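Local coordinates for protein beta-lactamase OXA-2 (Salmonella typhimurium, PDB 1K38) that hydrolyses beta-lactam antibiotics such as oxacillin, as a class D serine beta-lactamase that confers antibiotic resistance, at residues R118-P130 / S142-K156. Numbering follows the deposited sequence.
Sequences RYLKKIDYGNADP and SLAISAQEQIAFLRK
Asn127 joins its loop to the backbone of 142-144 with both ends of its amide. Its OD1 takes Ala144 N at 3.1 Å from one side of the carbonyl plane and Asp129 N at 3.2 Å from the opposite side, neither along a lone pair; the second bond makes an Asx turn. ND2 donates to Ser142 O at 2.9 Å, nearly within its own amide plane. With chi1 at 60°, CG lies between the backbone N and carbonyl carbon, which places OD1 between these two N-H groups. Three bonds, two across the contact and one from Asp129 N within the loop, thus define the amide's rotation. A main-chain bond runs alongside, Asn127 N to Ala144 O at 3.0 Å. Gly126, at positive phi in the type II' turn Tyr125-Ala128, brings its CA to 3.3 Å from Ala144 O, a CA-H...O contact. Beside it, Ile145 CD1 lies over one face of the Tyr125 ring, 3.6 Å from its centroid, a CH-pi contact, while the ring's edge meets the face of Phe153 with planes at 86°. A water links Tyr125 OH to Gln150 OE1, and Gln150 NE2 bonds Thr52, next to the predicted nucleophile Ser51. Tyr125-Gly126-Asn127 is the YGN motif characteristic of class D beta-lactamases, here joining the turn after helix 113-122 to loop 142-145 and helix 147-158, Tyr125's side chain about 9 Å from that of Ser51.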
loop_
_atom_site.group_PDB
_atom_site.type_symbol
_atom_site.label_atom_id
_atom_site.label_comp_id
_atom_site.label_asym_id
_atom_site.label_seq_id
_atom_site.Cartn_x
_atom_site.Cartn_y
_atom_site.Cartn_z
ATOM N N ARG A 118 24.155 7.829 -14.412
ATOM C CA ARG A 118 23.270 7.434 -15.500
ATOM C C ARG A 118 21.818 7.343 -15.032
ATOM O O ARG A 118 20.911 7.786 -15.732
ATOM C CB ARG A 118 23.707 6.094 -16.098
ATOM C CG ARG A 118 24.952 6.185 -16.971
ATOM C CD ARG A 118 25.137 4.929 -17.813
ATOM N NE ARG A 118 25.470 3.757 -17.006
ATOM C CZ ARG A 118 26.626 3.591 -16.372
ATOM N NH1 ARG A 118 27.569 4.521 -16.449
ATOM N NH2 ARG A 118 26.842 2.492 -15.660
ATOM N N TYR A 119 21.604 6.770 -13.851
ATOM C CA TYR A 119 20.251 6.647 -13.309
ATOM C C TYR A 119 19.641 8.022 -13.065
ATOM O O TYR A 119 18.491 8.277 -13.434
ATOM C CB TYR A 119 20.258 5.876 -11.986
ATOM C CG TYR A 119 20.301 4.372 -12.110
ATOM C CD1 TYR A 119 19.437 3.696 -12.972
ATOM C CD2 TYR A 119 21.162 3.617 -11.316
ATOM C CE1 TYR A 119 19.429 2.303 -13.035
ATOM C CE2 TYR A 119 21.160 2.226 -11.370
ATOM C CZ TYR A 119 20.292 1.578 -12.228
ATOM O OH TYR A 119 20.283 0.204 -12.266
ATOM N N LEU A 120 20.411 8.908 -12.438
ATOM C CA LEU A 120 19.927 10.253 -12.143
ATOM C C LEU A 120 19.580 11.000 -13.420
ATOM O O LEU A 120 18.594 11.735 -13.472
ATOM C CB LEU A 120 20.977 11.031 -11.342
ATOM C CG LEU A 120 21.114 10.640 -9.868
ATOM C CD1 LEU A 120 22.392 11.232 -9.277
ATOM C CD2 LEU A 120 19.886 11.129 -9.107
ATOM N N LYS A 121 20.386 10.797 -14.457
ATOM C CA LYS A 121 20.153 11.458 -15.730
ATOM C C LYS A 121 18.901 10.918 -16.416
ATOM O O LYS A 121 18.134 11.680 -17.004
ATOM C CB LYS A 121 21.365 11.279 -16.650
ATOM C CG LYS A 121 21.303 12.112 -17.924
ATOM C CD LYS A 121 22.511 11.867 -18.823
ATOM C CE LYS A 121 22.399 10.546 -19.580
ATOM N NZ LYS A 121 22.267 9.359 -18.686
ATOM N N LYS A 122 18.680 9.608 -16.330
ATOM C CA LYS A 122 17.514 9.016 -16.978
ATOM C C LYS A 122 16.188 9.457 -16.360
ATOM O O LYS A 122 15.154 9.407 -17.022
ATOM C CB LYS A 122 17.621 7.484 -16.994
ATOM C CG LYS A 122 17.395 6.788 -15.666
ATOM C CD LYS A 122 17.925 5.357 -15.707
ATOM C CE LYS A 122 17.376 4.573 -16.895
ATOM N NZ LYS A 122 18.033 3.236 -17.043
ATOM N N ILE A 123 16.205 9.889 -15.100
ATOM C CA ILE A 123 14.970 10.361 -14.478
ATOM C C ILE A 123 14.975 11.879 -14.315
ATOM O O ILE A 123 14.070 12.441 -13.705
ATOM C CB ILE A 123 14.700 9.704 -13.096
ATOM C CG1 ILE A 123 15.838 10.004 -12.120
ATOM C CG2 ILE A 123 14.524 8.199 -13.260
ATOM C CD1 ILE A 123 15.528 9.581 -10.687
ATOM N N ASP A 124 16.000 12.534 -14.863
ATOM C CA ASP A 124 16.115 13.992 -14.807
ATOM C C ASP A 124 15.780 14.500 -13.406
ATOM O O ASP A 124 14.941 15.387 -13.235
ATOM C CB ASP A 124 15.167 14.602 -15.848
ATOM C CG ASP A 124 15.291 16.107 -15.952
ATOM O OD1 ASP A 124 16.433 16.610 -15.990
ATOM O OD2 ASP A 124 14.241 16.782 -16.014
ATOM N N TYR A 125 16.464 13.938 -12.413
ATOM C CA TYR A 125 16.239 14.272 -11.006
ATOM C C TYR A 125 17.101 15.428 -10.492
ATOM O O TYR A 125 18.289 15.261 -10.221
ATOM C CB TYR A 125 16.475 13.009 -10.165
ATOM C CG TYR A 125 16.101 13.113 -8.701
ATOM C CD1 TYR A 125 17.005 13.595 -7.759
ATOM C CD2 TYR A 125 14.854 12.677 -8.254
ATOM C CE1 TYR A 125 16.681 13.631 -6.401
ATOM C CE2 TYR A 125 14.520 12.710 -6.907
ATOM C CZ TYR A 125 15.436 13.183 -5.985
ATOM O OH TYR A 125 15.109 13.178 -4.648
ATOM N N GLY A 126 16.485 16.598 -10.351
ATOM C CA GLY A 126 17.213 17.763 -9.869
ATOM C C GLY A 126 18.429 18.054 -10.729
ATOM O O GLY A 126 18.345 18.007 -11.955
ATOM N N ASN A 127 19.563 18.350 -10.100
ATOM C CA ASN A 127 20.768 18.633 -10.868
ATOM C C ASN A 127 21.465 17.343 -11.305
ATOM O O ASN A 127 22.498 17.380 -11.976
ATOM C CB ASN A 127 21.731 19.531 -10.072
ATOM C CG ASN A 127 22.191 18.907 -8.767
ATOM O OD1 ASN A 127 21.973 17.723 -8.511
ATOM N ND2 ASN A 127 22.843 19.711 -7.935
ATOM N N ALA A 128 20.881 16.209 -10.924
ATOM C CA ALA A 128 21.400 14.888 -11.275
ATOM C C ALA A 128 22.907 14.752 -11.082
ATOM O O ALA A 128 23.583 14.111 -11.888
ATOM C CB ALA A 128 21.033 14.564 -12.718
ATOM N N ASP A 129 23.426 15.331 -10.003
ATOM C CA ASP A 129 24.858 15.292 -9.720
ATOM C C ASP A 129 25.178 14.487 -8.459
ATOM O O ASP A 129 24.969 14.961 -7.344
ATOM C CB ASP A 129 25.380 16.718 -9.549
ATOM C CG ASP A 129 26.892 16.789 -9.544
ATOM O OD1 ASP A 129 27.532 15.825 -9.076
ATOM O OD2 ASP A 129 27.437 17.815 -10.000
ATOM N N PRO A 130 25.697 13.259 -8.623
ATOM C CA PRO A 130 26.032 12.419 -7.471
ATOM C C PRO A 130 27.464 12.581 -6.959
ATOM O O PRO A 130 27.959 11.729 -6.219
ATOM C CB PRO A 130 25.770 11.018 -7.995
ATOM C CG PRO A 130 26.279 11.125 -9.388
ATOM C CD PRO A 130 25.729 12.465 -9.865
ATOM N N SER A 142 26.689 16.657 -3.837
ATOM C CA SER A 142 26.298 17.747 -4.723
ATOM C C SER A 142 24.847 17.692 -5.189
ATOM O O SER A 142 24.329 18.675 -5.716
ATOM C CB SER A 142 27.208 17.765 -5.954
ATOM O OG SER A 142 28.573 17.890 -5.584
ATOM N N LEU A 143 24.194 16.550 -4.997
ATOM C CA LEU A 143 22.810 16.389 -5.436
ATOM C C LEU A 143 21.832 17.372 -4.788
ATOM O O LEU A 143 21.820 17.545 -3.568
ATOM C CB LEU A 143 22.339 14.953 -5.178
ATOM C CG LEU A 143 20.972 14.601 -5.774
ATOM C CD1 LEU A 143 21.008 14.740 -7.287
ATOM C CD2 LEU A 143 20.606 13.176 -5.385
ATOM N N ALA A 144 21.014 18.013 -5.617
ATOM C CA ALA A 144 20.030 18.975 -5.129
ATOM C C ALA A 144 18.795 18.980 -6.024
ATOM O O ALA A 144 18.894 18.790 -7.237
ATOM C CB ALA A 144 20.646 20.370 -5.070
ATOM N N ILE A 145 17.635 19.213 -5.417
ATOM C CA ILE A 145 16.367 19.219 -6.141
ATOM C C ILE A 145 15.376 20.170 -5.459
ATOM O O ILE A 145 15.427 20.354 -4.244
ATOM C CB ILE A 145 15.790 17.775 -6.188
ATOM C CG1 ILE A 145 14.527 17.727 -7.046
ATOM C CG2 ILE A 145 15.520 17.282 -4.767
ATOM C CD1 ILE A 145 14.034 16.306 -7.330
ATOM N N SER A 146 14.483 20.781 -6.237
ATOM C CA SER A 146 13.506 21.712 -5.672
ATOM C C SER A 146 12.183 21.043 -5.324
ATOM O O SER A 146 11.913 19.911 -5.737
ATOM C CB SER A 146 13.219 22.846 -6.653
ATOM O OG SER A 146 12.403 22.389 -7.721
ATOM N N ALA A 147 11.350 21.758 -4.574
ATOM C CA ALA A 147 10.049 21.225 -4.194
ATOM C C ALA A 147 9.203 20.979 -5.440
ATOM O O ALA A 147 8.488 19.983 -5.516
ATOM C CB ALA A 147 9.334 22.190 -3.250
ATOM N N GLN A 148 9.287 21.876 -6.419
ATOM C CA GLN A 148 8.511 21.693 -7.636
ATOM C C GLN A 148 9.008 20.484 -8.417
ATOM O O GLN A 148 8.213 19.757 -9.016
ATOM C CB GLN A 148 8.543 22.961 -8.500
ATOM C CG GLN A 148 7.615 24.047 -7.962
ATOM C CD GLN A 148 7.264 25.102 -8.996
ATOM O OE1 GLN A 148 7.075 24.794 -10.176
ATOM N NE2 GLN A 148 7.154 26.350 -8.555
ATOM N N GLU A 149 10.317 20.259 -8.396
ATOM C CA GLU A 149 10.890 19.112 -9.091
ATOM C C GLU A 149 10.503 17.805 -8.391
ATOM O O GLU A 149 10.342 16.770 -9.041
ATOM C CB GLU A 149 12.409 19.259 -9.181
ATOM C CG GLU A 149 12.834 20.396 -10.097
ATOM C CD GLU A 149 14.334 20.542 -10.201
ATOM O OE1 GLU A 149 15.003 20.548 -9.150
ATOM O OE2 GLU A 149 14.843 20.664 -11.335
ATOM N N GLN A 150 10.347 17.850 -7.069
ATOM C CA GLN A 150 9.938 16.657 -6.330
ATOM C C GLN A 150 8.522 16.285 -6.765
ATOM O O GLN A 150 8.207 15.108 -6.939
ATOM C CB GLN A 150 9.952 16.914 -4.817
ATOM C CG GLN A 150 11.348 17.080 -4.220
ATOM C CD GLN A 150 11.849 15.836 -3.499
ATOM O OE1 GLN A 150 11.475 14.710 -3.838
ATOM N NE2 GLN A 150 12.711 16.037 -2.501
ATOM N N ILE A 151 7.665 17.291 -6.930
ATOM C CA ILE A 151 6.288 17.045 -7.352
ATOM C C ILE A 151 6.285 16.365 -8.717
ATOM O O ILE A 151 5.611 15.357 -8.910
ATOM C CB ILE A 151 5.480 18.365 -7.448
ATOM C CG1 ILE A 151 5.286 18.971 -6.052
ATOM C CG2 ILE A 151 4.136 18.102 -8.117
ATOM C CD1 ILE A 151 4.304 18.227 -5.172
ATOM N N ALA A 152 7.047 16.914 -9.658
ATOM C CA ALA A 152 7.108 16.341 -10.998
ATOM C C ALA A 152 7.572 14.889 -10.954
ATOM O O ALA A 152 7.026 14.036 -11.652
ATOM C CB ALA A 152 8.037 17.167 -11.882
ATOM N N PHE A 153 8.577 14.608 -10.132
ATOM C CA PHE A 153 9.092 13.254 -9.998
ATOM C C PHE A 153 8.041 12.317 -9.402
ATOM O O PHE A 153 7.828 11.214 -9.903
ATOM C CB PHE A 153 10.340 13.244 -9.112
ATOM C CG PHE A 153 10.773 11.868 -8.709
ATOM C CD1 PHE A 153 11.353 11.010 -9.637
ATOM C CD2 PHE A 153 10.556 11.409 -7.412
ATOM C CE1 PHE A 153 11.708 9.716 -9.286
ATOM C CE2 PHE A 153 10.908 10.114 -7.049
ATOM C CZ PHE A 153 11.486 9.264 -7.992
ATOM N N LEU A 154 7.385 12.758 -8.332
ATOM C CA LEU A 154 6.368 11.940 -7.676
ATOM C C LEU A 154 5.204 11.601 -8.597
ATOM O O LEU A 154 4.662 10.496 -8.541
ATOM C CB LEU A 154 5.843 12.656 -6.426
ATOM C CG LEU A 154 6.859 12.815 -5.291
ATOM C CD1 LEU A 154 6.293 13.759 -4.238
ATOM C CD2 LEU A 154 7.189 11.452 -4.680
ATOM N N ARG A 155 4.814 12.550 -9.442
ATOM C CA ARG A 155 3.706 12.314 -10.359
ATOM C C ARG A 155 4.063 11.229 -11.372
ATOM O O ARG A 155 3.208 10.423 -11.750
ATOM C CB ARG A 155 3.318 13.617 -11.059
ATOM C CG ARG A 155 2.831 14.658 -10.073
ATOM C CD ARG A 155 2.513 15.978 -10.741
ATOM N NE ARG A 155 1.133 16.047 -11.206
ATOM C CZ ARG A 155 0.541 17.177 -11.577
ATOM N NH1 ARG A 155 1.219 18.319 -11.536
ATOM N NH2 ARG A 155 -0.725 17.173 -11.970
ATOM N N LYS A 156 5.324 11.194 -11.796
ATOM C CA LYS A 156 5.759 10.172 -12.744
ATOM C C LYS A 156 5.709 8.797 -12.076
ATOM O O LYS A 156 5.249 7.825 -12.675
ATOM C CB LYS A 156 7.169 10.476 -13.254
ATOM C CG LYS A 156 7.213 11.686 -14.183
ATOM C CD LYS A 156 8.578 11.890 -14.822
ATOM C CE LYS A 156 9.614 12.338 -13.816
ATOM N NZ LYS A 156 10.856 12.786 -14.513
HETATM O O HOH W 1 11.950 13.729 -12.284
HETATM O O HOH W 2 12.691 12.223 -3.966
#